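Local coordinates for DNA repair protein RECN (Deinococcus radiodurans, PDB 4ABX), which may take part in recombinational repair of damaged DNA as an ATP-binding, SMC-like protein, of which this chain is the coiled-coil domain, at residues A11-I14 against D15-F19. Sequence-based numbering, arbitrary orientation.
Sequences ARQI and DLLAF
A little over two turns of helix 6-27, the first helix of the RecN coiled-coil domain, bond Ala-11, Arg-12, Gln-13 and Ile-14 through their carbonyls to the N-H of Asp-15, Leu-16, Leu-17 and Ala-18. These four successive i-to-i+4 bonds identify the stretch as alpha-helical: Asp-15 N to Ala-11 O is the longest at 3.3 Å, while Leu-17 N reaches Gln-13 O at 3.0 Å with an N-H...O angle of 167°. With chi1 of Gln-13 at -177° CG is trans to the backbone N, and the bend at chi2 (71°) brings the end of the side chain back toward Leu-16 and Leu-17. Its CG lies 3.9 Å from Leu-17 CD1, and the flat end of the side chain comes near Leu-16 CD2, the side chains crossing at a slant. The same residue faces helix 145-169, touching Glu-158 and Leu-162, while Ile-14 meets Leu-159 and Glu-166; this places one face of the stretch against helix 145-169. Shortened to an alanine, Gln-13 would probably lose its reach to Leu-17 CD1 and to Glu-158 and Leu-162, opening a gap between the two helices. Leu-17, the buried member, lays CG 3.3 Å from Gln-13 O, and Ala-18 CB sits equally close to Ile-14 O. At the helix surface, a water 2.9 Å from Ala-11 O and 3.2 Å from Asp-15 OD1 bridges the carboxylate and the carbonyl one turn back.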
loop_
_atom_site.group_PDB
_atom_site.type_symbol
_atom_site.label_atom_id
_atom_site.label_comp_id
_atom_site.label_asym_id
_atom_site.label_seq_id
_atom_site.Cartn_x
_atom_site.Cartn_y
_atom_site.Cartn_z
ATOM N N ALA A 11 -49.747 -38.356 -36.623
ATOM C CA ALA A 11 -48.381 -38.358 -37.137
ATOM C C ALA A 11 -47.518 -37.376 -36.349
ATOM O O ALA A 11 -46.389 -37.690 -35.968
ATOM C CB ALA A 11 -48.364 -38.016 -38.624
ATOM N N ARG A 12 -48.061 -36.190 -36.097
ATOM C CA ARG A 12 -47.332 -35.175 -35.350
ATOM C C ARG A 12 -47.140 -35.591 -33.894
ATOM O O ARG A 12 -46.104 -35.322 -33.300
ATOM C CB ARG A 12 -48.018 -33.802 -35.458
ATOM C CG ARG A 12 -48.030 -33.229 -36.886
ATOM C CD ARG A 12 -48.399 -31.747 -36.923
ATOM N NE ARG A 12 -49.643 -31.459 -36.215
ATOM C CZ ARG A 12 -50.848 -31.465 -36.776
ATOM N NH1 ARG A 12 -50.992 -31.743 -38.070
ATOM N NH2 ARG A 12 -51.917 -31.190 -36.041
ATOM N N GLN A 13 -48.138 -36.255 -33.322
ATOM C CA GLN A 13 -48.032 -36.695 -31.938
ATOM C C GLN A 13 -46.948 -37.758 -31.793
ATOM O O GLN A 13 -46.222 -37.784 -30.799
ATOM C CB GLN A 13 -49.375 -37.213 -31.420
ATOM C CG GLN A 13 -49.355 -37.614 -29.948
ATOM C CD GLN A 13 -49.256 -36.420 -29.015
ATOM O OE1 GLN A 13 -49.149 -36.575 -27.800
ATOM N NE2 GLN A 13 -49.301 -35.222 -29.581
ATOM N N ILE A 14 -46.836 -38.632 -32.789
ATOM C CA ILE A 14 -45.766 -39.629 -32.815
ATOM C C ILE A 14 -44.379 -38.978 -32.786
ATOM O O ILE A 14 -43.501 -39.429 -32.053
ATOM C CB ILE A 14 -45.891 -40.568 -34.038
ATOM C CG1 ILE A 14 -47.090 -41.498 -33.857
ATOM C CG2 ILE A 14 -44.607 -41.375 -34.241
ATOM C CD1 ILE A 14 -47.411 -42.358 -35.077
ATOM N N ASP A 15 -44.187 -37.922 -33.580
ATOM C CA ASP A 15 -42.911 -37.207 -33.610
ATOM C C ASP A 15 -42.620 -36.532 -32.274
ATOM O O ASP A 15 -41.491 -36.544 -31.790
ATOM C CB ASP A 15 -42.901 -36.144 -34.715
ATOM C CG ASP A 15 -42.727 -36.735 -36.103
ATOM O OD1 ASP A 15 -42.244 -37.879 -36.212
ATOM O OD2 ASP A 15 -43.062 -36.042 -37.087
ATOM N N LEU A 16 -43.648 -35.916 -31.699
ATOM C CA LEU A 16 -43.531 -35.260 -30.399
ATOM C C LEU A 16 -43.026 -36.228 -29.331
ATOM O O LEU A 16 -42.045 -35.959 -28.637
ATOM C CB LEU A 16 -44.895 -34.699 -29.984
ATOM C CG LEU A 16 -45.052 -34.137 -28.569
ATOM C CD1 LEU A 16 -44.034 -33.036 -28.309
ATOM C CD2 LEU A 16 -46.463 -33.615 -28.369
ATOM N N LEU A 17 -43.704 -37.361 -29.204
ATOM C CA LEU A 17 -43.387 -38.317 -28.153
ATOM C C LEU A 17 -42.018 -38.958 -28.377
ATOM O O LEU A 17 -41.236 -39.118 -27.437
ATOM C CB LEU A 17 -44.476 -39.389 -28.070
ATOM C CG LEU A 17 -45.880 -38.882 -27.733
ATOM C CD1 LEU A 17 -46.935 -39.943 -28.066
ATOM C CD2 LEU A 17 -45.966 -38.460 -26.269
ATOM N N ALA A 18 -41.731 -39.319 -29.624
ATOM C CA ALA A 18 -40.441 -39.914 -29.950
ATOM C C ALA A 18 -39.305 -38.977 -29.542
ATOM O O ALA A 18 -38.287 -39.419 -29.013
ATOM C CB ALA A 18 -40.356 -40.244 -31.432
ATOM N N PHE A 19 -39.495 -37.683 -29.785
ATOM C CA PHE A 19 -38.493 -36.671 -29.459
ATOM C C PHE A 19 -38.308 -36.536 -27.950
ATOM O O PHE A 19 -37.188 -36.403 -27.453
ATOM C CB PHE A 19 -38.894 -35.313 -30.060
ATOM C CG PHE A 19 -38.073 -34.160 -29.553
ATOM C CD1 PHE A 19 -38.385 -33.547 -28.348
ATOM C CD2 PHE A 19 -36.986 -33.694 -30.277
ATOM C CE1 PHE A 19 -37.629 -32.490 -27.874
ATOM C CE2 PHE A 19 -36.226 -32.633 -29.810
ATOM C CZ PHE A 19 -36.547 -32.031 -28.608
HETATM O O HOH W 1 -44.713 -39.372 -37.692
#